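Local structure of TRAP-type C4-dicarboxylate:H+ symport system substrate-binding component DctP (Shewanella oneidensis, 4MX6) at residues F58-E69 and K262-S273; P118-V127 and E238-Y246. The protein binds succinate and, as the periplasmic solute-binding component of a TRAP-type transport system, probably hands C4-dicarboxylates to its membrane partners for uptake. All coordinates share one frame; numbering follows the deposited sequence.

Overall arrangement
Contact 1 pairs helix 50-65 with the early turns of the long helix 260-295, and contact 2 sets the 118-127 turn and helix start against strand 243-251 and the loop before it. Along the chain contact 2 is nested inside the loop that contact 1 closes. Their centres lie 31 Å apart and their nearest atoms about 10 Å, so they do not touch. Succinate relates them: Tyr246, within contact 2, hydrogen-bonds the ligand, and the side chain of Asp245 is about 9 Å from it. In contact 1, Phe58 is about 10 Å from the succinate-binding Lys51 and Leu270 about 11 Å from Tyr246, side chain to side chain.

Contact 1: F58-E69 and K262-S273; sequences FKELVEQRLPGE and KRKVIKEALDES
Arg65 and Glu272 clasp each other across the two helices. The arginine chain, extended from CG to NE, presents the end of its guanidinium, so that Arg65 NH1 donates to Glu272 OE2 at 3.0 Å and Arg65 NH2 to Glu272 OE1 at 2.9 Å. This two-nitrogen salt bridge is far from coplanar: the flat groups are turned 53° apart, and NH1 meets its oxygen from above the carboxylate plane. NH1 also donates to a water that passes a hydrogen on to Val265 O, so two acceptors hold it. Leu61 CD1 lies over one guanidinium face, toward the rim.

The helical parts, 58-65 and 262-273, run roughly antiparallel (146°), their axes 8.9 Å apart at closest. In this periplasmic-binding-protein fold they bring helix 50-65 against the start of the long helix 260-295, partly by knobs-into-holes packing. The Phe58 knob fits among Ile266, Ala269, Leu270 and Ser273; Leu270 CD1 stands 3.7 Å from the ring centroid, a CH-pi contact over the face, while Phe97 meets the same ring edge-to-face. Nearby, Leu61 CB rests 3.8 Å from Ala269 CB. In the conformer described, one of two, Ser273 OG donates to Ala269 O at 2.8 Å, which also accepts from Ser273 N on the opposite face of the carbonyl.

Beyond the end of helix 50-65, Leu66 CD1 reaches both Val265 CG1 and Ile266 CG1. Lys262 bends at chi2 (-55°), bringing its end round to the other segment, and Lys262 NZ donates to the syn lone pair of Glu69 OE1 at 2.7 Å.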
loop_
_atom_site.group_PDB
_atom_site.type_symbol
_atom_site.label_atom_id
_atom_site.label_comp_id
_atom_site.label_asym_id
_atom_site.label_seq_id
_atom_site.Cartn_x
_atom_site.Cartn_y
_atom_site.Cartn_z
ATOM N N PHE A 58 -0.586 15.709 9.207
ATOM C CA PHE A 58 -1.731 15.557 10.104
ATOM C C PHE A 58 -1.369 16.059 11.505
ATOM O O PHE A 58 -2.123 16.828 12.116
ATOM C CB PHE A 58 -2.186 14.099 10.093
ATOM C CG PHE A 58 -3.303 13.777 11.058
ATOM C CD1 PHE A 58 -4.538 14.400 10.980
ATOM C CD2 PHE A 58 -3.122 12.790 12.001
ATOM C CE1 PHE A 58 -5.541 14.068 11.852
ATOM C CE2 PHE A 58 -4.138 12.452 12.869
ATOM C CZ PHE A 58 -5.343 13.093 12.791
ATOM N N LYS A 59 -0.203 15.661 12.009
ATOM C CA LYS A 59 0.301 16.170 13.279
ATOM C C LYS A 59 0.364 17.693 13.284
ATOM O O LYS A 59 -0.091 18.334 14.231
ATOM C CB LYS A 59 1.690 15.588 13.542
ATOM C CG LYS A 59 2.421 16.191 14.731
ATOM C CD LYS A 59 3.813 15.599 14.870
ATOM C CE LYS A 59 4.595 16.190 16.034
ATOM N NZ LYS A 59 3.939 15.916 17.330
ATOM N N GLU A 60 0.944 18.274 12.241
ATOM C CA GLU A 60 1.119 19.715 12.168
ATOM C C GLU A 60 -0.224 20.431 12.193
ATOM O O GLU A 60 -0.413 21.395 12.937
ATOM C CB GLU A 60 1.908 20.085 10.908
ATOM C CG GLU A 60 3.365 19.670 10.987
ATOM C CD GLU A 60 4.103 19.720 9.667
ATOM O OE1 GLU A 60 3.592 20.381 8.750
ATOM O OE2 GLU A 60 5.201 19.111 9.573
ATOM N N LEU A 61 -1.176 19.939 11.406
ATOM C CA LEU A 61 -2.472 20.598 11.306
ATOM C C LEU A 61 -3.263 20.470 12.599
ATOM O O LEU A 61 -3.920 21.427 13.022
ATOM C CB LEU A 61 -3.281 20.070 10.122
ATOM C CG LEU A 61 -2.693 20.385 8.750
ATOM C CD1 LEU A 61 -3.662 19.879 7.711
ATOM C CD2 LEU A 61 -2.442 21.865 8.575
ATOM N N VAL A 62 -3.234 19.298 13.233
ATOM C CA VAL A 62 -3.978 19.142 14.479
ATOM C C VAL A 62 -3.405 20.071 15.539
ATOM O O VAL A 62 -4.142 20.741 16.271
ATOM C CB VAL A 62 -3.966 17.670 14.966
ATOM C CG1 VAL A 62 -4.469 17.561 16.407
ATOM C CG2 VAL A 62 -4.806 16.795 14.042
ATOM N N GLU A 63 -2.088 20.125 15.636
ATOM C CA GLU A 63 -1.491 20.892 16.709
ATOM C C GLU A 63 -1.640 22.398 16.461
ATOM O O GLU A 63 -1.712 23.167 17.412
ATOM C CB GLU A 63 -0.059 20.405 16.954
ATOM C CG GLU A 63 -0.108 18.996 17.578
ATOM C CD GLU A 63 1.125 18.165 17.353
ATOM O OE1 GLU A 63 1.916 18.500 16.449
ATOM O OE2 GLU A 63 1.336 17.185 18.109
ATOM N N GLN A 64 -1.718 22.814 15.196
ATOM C CA GLN A 64 -2.025 24.199 14.858
ATOM C C GLN A 64 -3.451 24.596 15.187
ATOM O O GLN A 64 -3.685 25.700 15.663
ATOM C CB GLN A 64 -1.837 24.434 13.371
ATOM C CG GLN A 64 -0.395 24.426 12.938
ATOM C CD GLN A 64 -0.256 24.183 11.454
ATOM O OE1 GLN A 64 -1.114 24.580 10.666
ATOM N NE2 GLN A 64 0.815 23.517 11.062
ATOM N N ARG A 65 -4.403 23.710 14.901
ATOM C CA ARG A 65 -5.823 24.050 14.952
ATOM C C ARG A 65 -6.475 23.741 16.289
ATOM O O ARG A 65 -7.501 24.344 16.617
ATOM C CB ARG A 65 -6.570 23.361 13.807
ATOM C CG ARG A 65 -6.024 23.775 12.458
ATOM C CD ARG A 65 -6.614 23.000 11.292
ATOM N NE ARG A 65 -5.989 23.440 10.050
ATOM C CZ ARG A 65 -6.306 23.006 8.836
ATOM N NH1 ARG A 65 -7.247 22.085 8.663
ATOM N NH2 ARG A 65 -5.664 23.498 7.783
ATOM N N LEU A 66 -5.873 22.837 17.060
ATOM C CA LEU A 66 -6.390 22.432 18.368
ATOM C C LEU A 66 -5.301 22.483 19.446
ATOM O O LEU A 66 -5.129 21.538 20.215
ATOM C CB LEU A 66 -6.948 21.012 18.287
ATOM C CG LEU A 66 -8.145 20.851 17.341
ATOM C CD1 LEU A 66 -8.398 19.385 17.026
ATOM C CD2 LEU A 66 -9.393 21.477 17.946
ATOM N N PRO A 67 -4.571 23.600 19.519
ATOM C CA PRO A 67 -3.441 23.656 20.455
ATOM C C PRO A 67 -3.866 23.447 21.897
ATOM O O PRO A 67 -4.823 24.067 22.380
ATOM C CB PRO A 67 -2.876 25.065 20.248
ATOM C CG PRO A 67 -3.991 25.851 19.660
ATOM C CD PRO A 67 -4.770 24.877 18.819
ATOM N N GLY A 68 -3.146 22.565 22.581
ATOM C CA GLY A 68 -3.425 22.263 23.967
ATOM C C GLY A 68 -4.567 21.292 24.186
ATOM O O GLY A 68 -4.789 20.848 25.313
ATOM N N GLU A 69 -5.288 20.952 23.115
ATOM C CA GLU A 69 -6.433 20.061 23.231
ATOM C C GLU A 69 -6.092 18.648 22.761
ATOM O O GLU A 69 -6.497 17.667 23.385
ATOM C CB GLU A 69 -7.608 20.595 22.415
ATOM C CG GLU A 69 -8.111 21.964 22.850
ATOM C CD GLU A 69 -9.169 22.510 21.902
ATOM O OE1 GLU A 69 -10.177 21.825 21.701
ATOM O OE2 GLU A 69 -8.984 23.608 21.338
ATOM N N LYS A 262 -14.819 18.573 17.740
ATOM C CA LYS A 262 -13.403 18.259 17.646
ATOM C C LYS A 262 -13.169 17.201 16.570
ATOM O O LYS A 262 -12.191 17.274 15.819
ATOM C CB LYS A 262 -12.866 17.777 18.999
ATOM C CG LYS A 262 -13.111 18.729 20.153
ATOM C CD LYS A 262 -12.577 20.099 19.869
ATOM C CE LYS A 262 -13.106 21.109 20.879
ATOM N NZ LYS A 262 -12.579 22.479 20.607
ATOM N N ARG A 263 -14.056 16.212 16.503
ATOM C CA ARG A 263 -13.963 15.180 15.479
ATOM C C ARG A 263 -13.961 15.819 14.089
ATOM O O ARG A 263 -13.198 15.413 13.216
ATOM C CB ARG A 263 -15.116 14.181 15.603
ATOM C CG ARG A 263 -14.973 13.011 14.637
ATOM C CD ARG A 263 -16.184 12.089 14.600
ATOM N NE ARG A 263 -16.581 11.611 15.924
ATOM C CZ ARG A 263 -17.745 11.841 16.529
ATOM N NH1 ARG A 263 -18.715 12.557 15.966
ATOM N NH2 ARG A 263 -17.936 11.333 17.728
ATOM N N LYS A 264 -14.826 16.807 13.875
ATOM C CA LYS A 264 -14.900 17.464 12.579
ATOM C C LYS A 264 -13.595 18.171 12.211
ATOM O O LYS A 264 -13.137 18.084 11.077
ATOM C CB LYS A 264 -16.064 18.450 12.571
ATOM C CG LYS A 264 -16.252 19.154 11.255
ATOM C CD LYS A 264 -17.499 20.006 11.261
ATOM C CE LYS A 264 -17.728 20.634 9.906
ATOM N NZ LYS A 264 -18.979 21.395 9.890
ATOM N N VAL A 265 -12.978 18.849 13.167
ATOM C CA VAL A 265 -11.693 19.499 12.929
ATOM C C VAL A 265 -10.606 18.460 12.602
ATOM O O VAL A 265 -9.810 18.635 11.661
ATOM C CB VAL A 265 -11.272 20.348 14.149
ATOM C CG1 VAL A 265 -9.896 20.954 13.942
ATOM C CG2 VAL A 265 -12.287 21.455 14.406
ATOM N N ILE A 266 -10.569 17.372 13.367
ATOM C CA ILE A 266 -9.597 16.309 13.133
ATOM C C ILE A 266 -9.795 15.671 11.752
ATOM O O ILE A 266 -8.828 15.424 11.031
ATOM C CB ILE A 266 -9.666 15.275 14.275
ATOM C CG1 ILE A 266 -9.180 15.923 15.576
ATOM C CG2 ILE A 266 -8.856 14.036 13.925
ATOM C CD1 ILE A 266 -9.489 15.136 16.809
ATOM N N LYS A 267 -11.048 15.433 11.374
ATOM C CA LYS A 267 -11.347 14.839 10.073
ATOM C C LYS A 267 -10.905 15.751 8.937
ATOM O O LYS A 267 -10.322 15.288 7.957
ATOM C CB LYS A 267 -12.842 14.529 9.963
ATOM C CG LYS A 267 -13.262 13.929 8.614
ATOM C CD LYS A 267 -12.471 12.682 8.207
ATOM C CE LYS A 267 -13.200 11.874 7.136
ATOM N NZ LYS A 267 -13.453 12.658 5.901
ATOM N N GLU A 268 -11.151 17.051 9.067
ATOM C CA GLU A 268 -10.748 17.983 8.023
ATOM C C GLU A 268 -9.222 18.033 7.907
ATOM O O GLU A 268 -8.682 18.102 6.800
ATOM C CB GLU A 268 -11.317 19.377 8.284
ATOM C CG GLU A 268 -10.784 20.459 7.358
ATOM C CD GLU A 268 -11.111 20.226 5.892
ATOM O OE1 GLU A 268 -12.120 19.547 5.597
ATOM O OE2 GLU A 268 -10.360 20.739 5.029
ATOM N N ALA A 269 -8.528 17.968 9.040
ATOM C CA ALA A 269 -7.069 17.946 9.038
ATOM C C ALA A 269 -6.579 16.675 8.346
ATOM O O ALA A 269 -5.617 16.704 7.568
ATOM C CB ALA A 269 -6.525 18.026 10.465
ATOM N N LEU A 270 -7.236 15.555 8.630
ATOM C CA LEU A 270 -6.884 14.306 7.979
ATOM C C LEU A 270 -7.071 14.393 6.463
ATOM O O LEU A 270 -6.212 13.984 5.701
ATOM C CB LEU A 270 -7.721 13.174 8.560
ATOM C CG LEU A 270 -7.179 11.791 8.276
ATOM C CD1 LEU A 270 -6.034 11.493 9.234
ATOM C CD2 LEU A 270 -8.276 10.807 8.461
ATOM N N ASP A 271 -8.214 14.920 6.029
ATOM C CA ASP A 271 -8.483 15.054 4.603
ATOM C C ASP A 271 -7.386 15.872 3.919
ATOM O O ASP A 271 -6.907 15.521 2.842
ATOM C CB ASP A 271 -9.820 15.760 4.368
ATOM C CG ASP A 271 -11.023 14.944 4.786
ATOM O OD1 ASP A 271 -10.885 13.736 5.067
ATOM O OD2 ASP A 271 -12.128 15.537 4.829
ATOM N N GLU A 272 -6.998 16.985 4.533
ATOM C CA GLU A 272 -5.977 17.842 3.943
ATOM C C GLU A 272 -4.610 17.148 3.909
ATOM O O GLU A 272 -3.842 17.297 2.959
ATOM C CB GLU A 272 -5.905 19.162 4.705
ATOM C CG GLU A 272 -7.104 20.027 4.475
ATOM C CD GLU A 272 -7.070 21.280 5.321
ATOM O OE1 GLU A 272 -5.972 21.880 5.449
ATOM O OE2 GLU A 272 -8.139 21.671 5.865
ATOM N N SER A 273 -4.322 16.378 4.943
ATOM C CA SER A 273 -3.067 15.642 5.010
ATOM C C SER A 273 -2.999 14.569 3.912
ATOM O O SER A 273 -1.946 14.343 3.324
ATOM C CB SER A 273 -2.930 15.019 6.396
ATOM O OG SER A 273 -2.915 16.026 7.403
HETATM O O HOH W 1 -9.187 21.132 10.473
#

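Contact 2: P118-V127 and E238-Y246; sequences PFLFNDMDAV and ESNHGVLDY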
loop_
_atom_site.group_PDB
_atom_site.type_symbol
_atom_site.label_atom_id
_atom_site.label_comp_id
_atom_site.label_asym_id
_atom_site.label_seq_id
_atom_site.Cartn_x
_atom_site.Cartn_y
_atom_site.Cartn_z
ATOM N N PRO A 118 -3.710 -8.451 -10.195
ATOM C CA PRO A 118 -2.618 -7.986 -11.051
ATOM C C PRO A 118 -3.106 -7.398 -12.373
ATOM O O PRO A 118 -3.949 -7.986 -13.051
ATOM C CB PRO A 118 -1.786 -9.253 -11.267
ATOM C CG PRO A 118 -2.740 -10.402 -10.959
ATOM C CD PRO A 118 -3.613 -9.889 -9.882
ATOM N N PHE A 119 -2.567 -6.239 -12.715
ATOM C CA PHE A 119 -2.875 -5.516 -13.944
ATOM C C PHE A 119 -4.351 -5.085 -14.041
ATOM O O PHE A 119 -4.849 -4.784 -15.125
ATOM C CB PHE A 119 -2.459 -6.319 -15.187
ATOM C CG PHE A 119 -0.972 -6.566 -15.274
ATOM C CD1 PHE A 119 -0.112 -5.564 -15.676
ATOM C CD2 PHE A 119 -0.443 -7.803 -14.954
ATOM C CE1 PHE A 119 1.256 -5.803 -15.752
ATOM C CE2 PHE A 119 0.918 -8.032 -15.029
ATOM C CZ PHE A 119 1.761 -7.032 -15.434
ATOM N N LEU A 120 -5.041 -4.991 -12.913
ATOM C CA LEU A 120 -6.414 -4.497 -12.928
ATOM C C LEU A 120 -6.484 -3.026 -13.343
ATOM O O LEU A 120 -7.312 -2.645 -14.178
ATOM C CB LEU A 120 -7.060 -4.705 -11.560
ATOM C CG LEU A 120 -8.509 -4.232 -11.422
ATOM C CD1 LEU A 120 -9.433 -4.886 -12.448
ATOM C CD2 LEU A 120 -8.980 -4.512 -9.995
ATOM N N PHE A 121 -5.645 -2.204 -12.720
ATOM C CA PHE A 121 -5.605 -0.778 -12.999
ATOM C C PHE A 121 -4.407 -0.436 -13.871
ATOM O O PHE A 121 -3.282 -0.872 -13.609
ATOM C CB PHE A 121 -5.501 0.008 -11.695
ATOM C CG PHE A 121 -6.629 -0.260 -10.749
ATOM C CD1 PHE A 121 -7.897 0.244 -10.989
ATOM C CD2 PHE A 121 -6.431 -1.023 -9.612
ATOM C CE1 PHE A 121 -8.946 -0.008 -10.109
ATOM C CE2 PHE A 121 -7.487 -1.270 -8.737
ATOM C CZ PHE A 121 -8.739 -0.765 -9.005
ATOM N N ASN A 122 -4.640 0.345 -14.917
ATOM C CA ASN A 122 -3.557 0.716 -15.821
ATOM C C ASN A 122 -2.543 1.616 -15.126
ATOM O O ASN A 122 -1.322 1.514 -15.348
ATOM C CB ASN A 122 -4.091 1.476 -17.038
ATOM C CG ASN A 122 -4.896 0.602 -17.979
ATOM O OD1 ASN A 122 -4.850 -0.624 -17.899
ATOM N ND2 ASN A 122 -5.631 1.235 -18.892
ATOM N N ASP A 123 -3.057 2.509 -14.293
ATOM C CA ASP A 123 -2.244 3.558 -13.706
ATOM C C ASP A 123 -2.989 4.171 -12.521
ATOM O O ASP A 123 -4.116 3.768 -12.208
ATOM C CB ASP A 123 -1.876 4.621 -14.752
ATOM C CG ASP A 123 -3.080 5.212 -15.432
ATOM O OD1 ASP A 123 -4.141 5.341 -14.790
ATOM O OD2 ASP A 123 -2.958 5.554 -16.636
ATOM N N MET A 124 -2.358 5.147 -11.880
ATOM C CA MET A 124 -2.897 5.734 -10.659
ATOM C C MET A 124 -4.146 6.574 -10.896
ATOM O O MET A 124 -4.950 6.763 -9.992
ATOM C CB MET A 124 -1.831 6.560 -9.953
ATOM C CG MET A 124 -0.679 5.721 -9.445
ATOM S SD MET A 124 -1.218 4.476 -8.289
ATOM C CE MET A 124 -1.636 5.515 -6.918
ATOM N N ASP A 125 -4.302 7.105 -12.097
ATOM C CA ASP A 125 -5.528 7.812 -12.447
ATOM C C ASP A 125 -6.732 6.859 -12.382
ATOM O O ASP A 125 -7.808 7.230 -11.886
ATOM C CB ASP A 125 -5.419 8.455 -13.833
ATOM C CG ASP A 125 -4.483 9.662 -13.860
ATOM O OD1 ASP A 125 -4.351 10.360 -12.833
ATOM O OD2 ASP A 125 -3.874 9.913 -14.924
ATOM N N ALA A 126 -6.558 5.637 -12.882
ATOM C CA ALA A 126 -7.636 4.649 -12.848
ATOM C C ALA A 126 -7.926 4.221 -11.408
ATOM O O ALA A 126 -9.084 4.087 -11.014
ATOM C CB ALA A 126 -7.275 3.449 -13.705
ATOM N N VAL A 127 -6.868 4.018 -10.627
ATOM C CA VAL A 127 -7.037 3.680 -9.218
ATOM C C VAL A 127 -7.886 4.730 -8.515
ATOM O O VAL A 127 -8.844 4.421 -7.800
ATOM C CB VAL A 127 -5.656 3.591 -8.511
ATOM C CG1 VAL A 127 -5.830 3.414 -7.034
ATOM C CG2 VAL A 127 -4.830 2.455 -9.096
ATOM N N GLU A 238 10.306 -2.584 -14.575
ATOM C CA GLU A 238 9.235 -1.591 -14.517
ATOM C C GLU A 238 7.957 -2.173 -15.112
ATOM O O GLU A 238 7.592 -1.914 -16.252
ATOM C CB GLU A 238 9.661 -0.305 -15.224
ATOM C CG GLU A 238 8.702 0.866 -15.015
ATOM C CD GLU A 238 9.324 2.210 -15.397
ATOM O OE1 GLU A 238 10.443 2.227 -15.931
ATOM O OE2 GLU A 238 8.701 3.260 -15.158
ATOM N N SER A 239 7.292 -2.963 -14.287
ATOM C CA SER A 239 6.147 -3.758 -14.660
ATOM C C SER A 239 4.811 -3.058 -14.389
ATOM O O SER A 239 3.817 -3.379 -15.026
ATOM C CB SER A 239 6.220 -5.060 -13.878
ATOM O OG SER A 239 6.515 -4.794 -12.519
ATOM N N ASN A 240 4.770 -2.140 -13.420
ATOM C CA ASN A 240 3.516 -1.470 -13.048
ATOM C C ASN A 240 2.374 -2.474 -12.906
ATOM O O ASN A 240 1.257 -2.225 -13.364
ATOM C CB ASN A 240 3.157 -0.386 -14.069
ATOM C CG ASN A 240 4.162 0.742 -14.089
ATOM O OD1 ASN A 240 4.458 1.341 -13.060
ATOM N ND2 ASN A 240 4.672 1.062 -15.269
ATOM N N HIS A 241 2.633 -3.597 -12.241
ATOM C CA HIS A 241 1.746 -4.753 -12.341
ATOM C C HIS A 241 0.643 -4.810 -11.271
ATOM O O HIS A 241 -0.197 -5.704 -11.308
ATOM C CB HIS A 241 2.558 -6.041 -12.292
ATOM C CG HIS A 241 3.305 -6.189 -11.016
ATOM N ND1 HIS A 241 4.563 -5.659 -10.828
ATOM C CD2 HIS A 241 2.939 -6.740 -9.835
ATOM C CE1 HIS A 241 4.937 -5.886 -9.584
ATOM N NE2 HIS A 241 3.967 -6.536 -8.958
ATOM N N GLY A 242 0.643 -3.869 -10.331
ATOM C CA GLY A 242 -0.413 -3.779 -9.329
ATOM C C GLY A 242 -0.282 -2.457 -8.616
ATOM O O GLY A 242 0.710 -1.748 -8.809
ATOM N N VAL A 243 -1.266 -2.104 -7.796
ATOM C CA VAL A 243 -1.201 -0.870 -7.018
ATOM C C VAL A 243 -0.876 -1.154 -5.568
ATOM O O VAL A 243 -1.352 -2.129 -4.996
ATOM C CB VAL A 243 -2.518 -0.037 -7.126
ATOM C CG1 VAL A 243 -3.739 -0.755 -6.562
ATOM C CG2 VAL A 243 -2.364 1.316 -6.439
ATOM N N LEU A 244 -0.029 -0.296 -4.994
ATOM C CA LEU A 244 0.170 -0.217 -3.545
ATOM C C LEU A 244 -0.421 1.106 -3.094
ATOM O O LEU A 244 0.145 2.165 -3.339
ATOM C CB LEU A 244 1.651 -0.280 -3.159
ATOM C CG LEU A 244 1.953 0.136 -1.676
ATOM C CD1 LEU A 244 1.328 -0.808 -0.685
ATOM C CD2 LEU A 244 3.446 0.244 -1.399
ATOM N N ASP A 245 -1.594 1.031 -2.472
ATOM C CA ASP A 245 -2.271 2.176 -1.875
ATOM C C ASP A 245 -2.688 1.803 -0.458
ATOM O O ASP A 245 -2.592 0.644 -0.052
ATOM C CB ASP A 245 -3.515 2.587 -2.694
ATOM C CG ASP A 245 -3.288 3.757 -3.628
ATOM O OD1 ASP A 245 -2.139 4.020 -4.025
ATOM O OD2 ASP A 245 -4.303 4.422 -3.936
ATOM N N TYR A 246 -3.155 2.800 0.285
ATOM C CA TYR A 246 -3.518 2.638 1.683
ATOM C C TYR A 246 -4.963 3.015 1.960
ATOM O O TYR A 246 -5.522 3.870 1.288
ATOM C CB TYR A 246 -2.640 3.542 2.541
ATOM C CG TYR A 246 -1.165 3.457 2.246
ATOM C CD1 TYR A 246 -0.470 2.286 2.456
ATOM C CD2 TYR A 246 -0.475 4.557 1.762
ATOM C CE1 TYR A 246 0.899 2.203 2.213
ATOM C CE2 TYR A 246 0.891 4.500 1.545
ATOM C CZ TYR A 246 1.573 3.328 1.771
ATOM O OH TYR A 246 2.943 3.305 1.599
HETATM O O HOH W 2 -1.538 -2.834 -12.681
HETATM O O HOH W 3 0.119 -1.016 -15.650
#
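Phe119 lays one ring face over the backbone and CB of His241, the tight end of the contact: Phe119 CZ comes within 3.4 Å of His241 CB. A single direct hydrogen bond joins the segments here, Phe119 N to His241 O at 2.8 Å, with the N-H arriving from above the carbonyl plane. Helix 305-326 adds Trp311 and Val312 against the Phe119 side chain. The imidazole turns away from this ring, its CG standing between the backbone N and the carbonyl carbon (chi1 61°), where ND1 pairs with Ser239 OG at 2.7 Å and NE2 with Glu218.

Farther along, the packing is between apolar side chains. Val127 CG2 and Val243 CG2 meet tip to tip at 3.8 Å, and Phe121 CD2 approaches Val243 CG1 obliquely, so Val243 of strand 243-251 packs against the first turn of helix 124-132 and the loop before it. Asp123 caps that helix, its OD1 accepting from Ala126 N.

The looser side is toward Asn122 and Asn240, where water replaces direct contact. Two waters donate to Asn240 O, one also to Phe121 O at 2.8 Å and the other to Asn122 O at 2.9 Å, bridging carbonyls that could not bond to each other.

Buried Asp245, with Val127 CG1 3.6 Å from its OD2, takes hydrogen bonds from Gln131 NE2 and Asn156 N, which would favour a charged carboxylate; the next residue along the strand, Tyr246, takes no part in this contact, and its OH hydrogen-bonds succinate.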